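Local coordinates for BT_2262 (uncharacterised lipoprotein) (Bacteroides thetaiotaomicron, PDB 5FQ8) that is of unknown function but is a lipoprotein, probably at the cell surface, with an Ig-like domain, seen in complex with another protein, at residues V172-N184 / T193-S205. Residues are numbered along the deposited sequence; the frame is centred on the assembly and turned at random.
Sequences VAGWGDSMDQMTN and TLKWTVAYAGQLS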
loop_
_atom_site.group_PDB
_atom_site.type_symbol
_atom_site.label_atom_id
_atom_site.label_comp_id
_atom_site.label_asym_id
_atom_site.label_seq_id
_atom_site.Cartn_x
_atom_site.Cartn_y
_atom_site.Cartn_z
ATOM N N VAL G 172 -63.620 5.994 15.817
ATOM C CA VAL G 172 -62.285 5.835 15.247
ATOM C C VAL G 172 -62.110 4.370 14.890
ATOM O O VAL G 172 -62.032 3.511 15.774
ATOM C CB VAL G 172 -61.184 6.282 16.213
ATOM C CG1 VAL G 172 -59.828 5.971 15.624
ATOM C CG2 VAL G 172 -61.305 7.745 16.504
ATOM N N ALA G 173 -62.034 4.082 13.598
ATOM C CA ALA G 173 -61.822 2.711 13.170
ATOM C C ALA G 173 -60.386 2.298 13.454
ATOM O O ALA G 173 -59.450 3.072 13.253
ATOM C CB ALA G 173 -62.138 2.561 11.684
ATOM N N GLY G 174 -60.215 1.082 13.950
ATOM C CA GLY G 174 -58.896 0.546 14.189
ATOM C C GLY G 174 -58.414 0.659 15.615
ATOM O O GLY G 174 -57.351 0.113 15.934
ATOM N N TRP G 175 -59.152 1.345 16.478
ATOM C CA TRP G 175 -58.802 1.396 17.884
ATOM C C TRP G 175 -59.953 1.049 18.806
ATOM O O TRP G 175 -59.709 0.797 19.989
ATOM C CB TRP G 175 -58.260 2.783 18.257
ATOM C CG TRP G 175 -56.760 2.855 18.265
ATOM C CD1 TRP G 175 -55.892 1.817 18.417
ATOM C CD2 TRP G 175 -55.956 4.028 18.105
ATOM N NE1 TRP G 175 -54.599 2.269 18.366
ATOM C CE2 TRP G 175 -54.611 3.624 18.175
ATOM C CE3 TRP G 175 -56.243 5.379 17.911
ATOM C CZ2 TRP G 175 -53.557 4.523 18.057
ATOM C CZ3 TRP G 175 -55.194 6.271 17.794
ATOM C CH2 TRP G 175 -53.869 5.840 17.868
ATOM N N GLY G 176 -61.182 1.003 18.308
ATOM C CA GLY G 176 -62.345 0.772 19.145
ATOM C C GLY G 176 -63.565 1.337 18.447
ATOM O O GLY G 176 -64.258 0.574 17.784
ATOM N N ASP G 177 -63.873 2.631 18.578
ATOM C CA ASP G 177 -63.335 3.597 19.551
ATOM C C ASP G 177 -64.099 4.894 19.358
ATOM O O ASP G 177 -64.394 5.273 18.228
ATOM C CB ASP G 177 -61.843 3.887 19.382
ATOM C CG ASP G 177 -61.193 4.316 20.674
ATOM O OD1 ASP G 177 -61.804 4.099 21.741
ATOM O OD2 ASP G 177 -60.072 4.857 20.629
ATOM N N SER G 178 -64.401 5.588 20.450
ATOM C CA SER G 178 -65.073 6.876 20.381
ATOM C C SER G 178 -64.488 7.792 21.447
ATOM O O SER G 178 -63.722 7.366 22.313
ATOM C CB SER G 178 -66.585 6.729 20.562
ATOM O OG SER G 178 -67.060 5.550 19.941
ATOM N N MET G 179 -64.863 9.066 21.382
ATOM C CA MET G 179 -64.335 10.050 22.308
ATOM C C MET G 179 -64.929 9.867 23.704
ATOM O O MET G 179 -65.928 9.175 23.906
ATOM C CB MET G 179 -64.644 11.457 21.828
ATOM C CG MET G 179 -66.122 11.695 21.692
ATOM S SD MET G 179 -66.538 13.410 21.412
ATOM C CE MET G 179 -68.314 13.282 21.490
ATOM N N ASP G 180 -64.304 10.535 24.673
ATOM C CA ASP G 180 -64.791 10.535 26.051
ATOM C C ASP G 180 -65.837 11.629 26.247
ATOM O O ASP G 180 -67.015 11.340 26.472
ATOM C CB ASP G 180 -63.620 10.692 27.024
ATOM C CG ASP G 180 -62.852 9.406 27.214
ATOM O OD1 ASP G 180 -63.486 8.334 27.228
ATOM O OD2 ASP G 180 -61.617 9.466 27.355
ATOM N N GLN G 181 -65.418 12.892 26.158
ATOM C CA GLN G 181 -66.312 14.022 26.374
ATOM C C GLN G 181 -66.049 15.090 25.325
ATOM O O GLN G 181 -65.037 15.067 24.622
ATOM C CB GLN G 181 -66.141 14.617 27.775
ATOM C CG GLN G 181 -66.608 13.706 28.888
ATOM C CD GLN G 181 -66.274 14.248 30.257
ATOM O OE1 GLN G 181 -65.612 15.279 30.384
ATOM N NE2 GLN G 181 -66.729 13.554 31.293
ATOM N N MET G 182 -66.976 16.044 25.234
ATOM C CA MET G 182 -66.848 17.179 24.330
ATOM C C MET G 182 -67.191 18.461 25.072
ATOM O O MET G 182 -68.280 18.581 25.642
ATOM C CB MET G 182 -67.745 17.027 23.105
ATOM C CG MET G 182 -67.506 18.091 22.054
ATOM S SD MET G 182 -67.389 17.430 20.382
ATOM C CE MET G 182 -65.982 18.323 19.768
ATOM N N THR G 183 -66.268 19.420 25.040
ATOM C CA THR G 183 -66.399 20.652 25.804
ATOM C C THR G 183 -65.806 21.806 25.010
ATOM O O THR G 183 -65.021 21.603 24.078
ATOM C CB THR G 183 -65.699 20.543 27.163
ATOM O OG1 THR G 183 -64.512 19.752 27.019
ATOM C CG2 THR G 183 -66.611 19.900 28.190
ATOM N N ASN G 184 -66.195 23.025 25.401
ATOM C CA ASN G 184 -65.641 24.260 24.840
ATOM C C ASN G 184 -65.886 24.355 23.338
ATOM O O ASN G 184 -64.976 24.631 22.560
ATOM C CB ASN G 184 -64.143 24.376 25.140
ATOM C CG ASN G 184 -63.842 25.322 26.277
ATOM O OD1 ASN G 184 -63.749 24.910 27.431
ATOM N ND2 ASN G 184 -63.670 26.598 25.954
ATOM N N THR G 193 -64.775 30.505 12.035
ATOM C CA THR G 193 -64.084 29.374 12.633
ATOM C C THR G 193 -65.007 28.655 13.605
ATOM O O THR G 193 -65.963 29.234 14.128
ATOM C CB THR G 193 -62.829 29.814 13.393
ATOM O OG1 THR G 193 -63.215 30.650 14.486
ATOM C CG2 THR G 193 -61.897 30.581 12.494
ATOM N N LEU G 194 -64.699 27.386 13.854
ATOM C CA LEU G 194 -65.363 26.622 14.897
ATOM C C LEU G 194 -64.316 26.077 15.853
ATOM O O LEU G 194 -63.278 25.567 15.427
ATOM C CB LEU G 194 -66.206 25.487 14.318
ATOM C CG LEU G 194 -67.371 25.028 15.198
ATOM C CD1 LEU G 194 -68.500 24.494 14.356
ATOM C CD2 LEU G 194 -66.932 23.969 16.164
ATOM N N LYS G 195 -64.591 26.207 17.147
ATOM C CA LYS G 195 -63.707 25.740 18.202
ATOM C C LYS G 195 -64.258 24.457 18.798
ATOM O O LYS G 195 -65.476 24.282 18.898
ATOM C CB LYS G 195 -63.563 26.784 19.317
ATOM C CG LYS G 195 -64.885 27.131 20.006
ATOM C CD LYS G 195 -64.758 27.417 21.500
ATOM C CE LYS G 195 -64.062 28.727 21.798
ATOM N NZ LYS G 195 -62.598 28.544 21.955
ATOM N N TRP G 196 -63.359 23.563 19.194
ATOM C CA TRP G 196 -63.765 22.474 20.067
ATOM C C TRP G 196 -62.534 21.917 20.753
ATOM O O TRP G 196 -61.420 22.002 20.230
ATOM C CB TRP G 196 -64.530 21.372 19.316
ATOM C CG TRP G 196 -63.767 20.602 18.261
ATOM C CD1 TRP G 196 -62.814 19.651 18.466
ATOM C CD2 TRP G 196 -63.944 20.689 16.845
ATOM N NE1 TRP G 196 -62.370 19.163 17.271
ATOM C CE2 TRP G 196 -63.044 19.787 16.257
ATOM C CE3 TRP G 196 -64.761 21.457 16.018
ATOM C CZ2 TRP G 196 -62.943 19.628 14.876
ATOM C CZ3 TRP G 196 -64.656 21.306 14.651
ATOM C CH2 TRP G 196 -63.757 20.397 14.092
ATOM N N THR G 197 -62.748 21.399 21.953
ATOM C CA THR G 197 -61.780 20.560 22.636
ATOM C C THR G 197 -62.454 19.224 22.869
ATOM O O THR G 197 -63.610 19.180 23.301
ATOM C CB THR G 197 -61.322 21.167 23.960
ATOM O OG1 THR G 197 -62.452 21.332 24.819
ATOM C CG2 THR G 197 -60.657 22.508 23.735
ATOM N N VAL G 198 -61.749 18.146 22.553
ATOM C CA VAL G 198 -62.300 16.803 22.639
ATOM C C VAL G 198 -61.338 15.947 23.448
ATOM O O VAL G 198 -60.116 16.099 23.338
ATOM C CB VAL G 198 -62.557 16.215 21.236
ATOM C CG1 VAL G 198 -61.279 16.187 20.420
ATOM C CG2 VAL G 198 -63.185 14.841 21.336
ATOM N N ALA G 199 -61.891 15.075 24.287
ATOM C CA ALA G 199 -61.116 14.221 25.175
ATOM C C ALA G 199 -61.176 12.780 24.685
ATOM O O ALA G 199 -62.260 12.264 24.390
ATOM C CB ALA G 199 -61.632 14.316 26.611
ATOM N N TYR G 200 -60.016 12.136 24.611
ATOM C CA TYR G 200 -59.871 10.823 24.002
ATOM C C TYR G 200 -59.294 9.828 25.013
ATOM O O TYR G 200 -59.060 10.156 26.176
ATOM C CB TYR G 200 -59.003 10.922 22.745
ATOM C CG TYR G 200 -59.125 9.748 21.805
ATOM C CD1 TYR G 200 -60.371 9.277 21.411
ATOM C CD2 TYR G 200 -57.997 9.112 21.313
ATOM C CE1 TYR G 200 -60.486 8.202 20.561
ATOM C CE2 TYR G 200 -58.102 8.039 20.463
ATOM C CZ TYR G 200 -59.350 7.591 20.087
ATOM O OH TYR G 200 -59.463 6.519 19.237
ATOM N N ALA G 201 -59.065 8.607 24.525
ATOM C CA ALA G 201 -58.686 7.406 25.266
ATOM C C ALA G 201 -58.200 7.619 26.696
ATOM O O ALA G 201 -57.029 7.379 27.007
ATOM C CB ALA G 201 -57.610 6.645 24.489
ATOM N N GLY G 202 -59.094 8.056 27.575
ATOM C CA GLY G 202 -58.817 8.007 28.994
ATOM C C GLY G 202 -57.952 9.126 29.527
ATOM O O GLY G 202 -58.250 9.678 30.588
ATOM N N GLN G 203 -56.873 9.471 28.822
ATOM C CA GLN G 203 -55.968 10.498 29.321
ATOM C C GLN G 203 -55.428 11.372 28.193
ATOM O O GLN G 203 -54.285 11.837 28.259
ATOM C CB GLN G 203 -54.811 9.875 30.113
ATOM C CG GLN G 203 -53.915 8.936 29.316
ATOM C CD GLN G 203 -54.275 7.478 29.502
ATOM O OE1 GLN G 203 -55.444 7.099 29.441
ATOM N NE2 GLN G 203 -53.266 6.650 29.736
ATOM N N LEU G 204 -56.237 11.611 27.161
ATOM C CA LEU G 204 -55.875 12.470 26.043
ATOM C C LEU G 204 -56.947 13.532 25.840
ATOM O O LEU G 204 -58.109 13.336 26.204
ATOM C CB LEU G 204 -55.702 11.661 24.750
ATOM C CG LEU G 204 -54.280 11.271 24.351
ATOM C CD1 LEU G 204 -54.315 10.080 23.435
ATOM C CD2 LEU G 204 -53.585 12.419 23.659
ATOM N N SER G 205 -56.541 14.666 25.270
ATOM C CA SER G 205 -57.466 15.706 24.833
ATOM C C SER G 205 -56.697 16.759 24.050
ATOM O O SER G 205 -55.508 16.986 24.291
ATOM C CB SER G 205 -58.196 16.363 26.006
ATOM O OG SER G 205 -57.456 17.461 26.491
#
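T183 and T197 face each other as an antiparallel hydrogen-bonded pair. T183 N donates to T197 O with an N-H...O angle of 175°, and T183 O takes two donors in return: T197 N at 3.1 Å, nearly in line with the carbonyl, and T197 OG1 at 2.7 Å. Chi1 of 60° sets OG1 between the backbone N and carbonyl carbon of T197, where it reaches T183 O from above its carbonyl plane. A valine at T197 would probably cost T183 O its hydroxyl donor, leaving the T197 N bond of this pair. One pair along, M182 bends at chi2 and chi3 to lay CE 3.4 Å from W196 CB, on the sheet face that V198 shares; M179 SD meets V198 CG2 at 3.6 Å. Towards the turn, D180 N donates to A199 O (2.7 Å), while D180 OD2 accepts from G202 N through its syn lone pair (2.9 Å), tying the 201-203 turn to the incoming loop. Beyond, the Y200 ring extends along the 172-179 loop, M179 CA near its plane at the edge, its hydroxyl by V172 CB and W175 CE3. The short segments 181-183 and 193-200 run antiparallel, 161° between their N-to-C directions, within the hairpin of strands 181-188 and 193-200 in the C-terminal domain; strand 204-211 pairs with the other edge of 193-200, F136 packs against W196 and M182, and W175 also touches the chain of another protein.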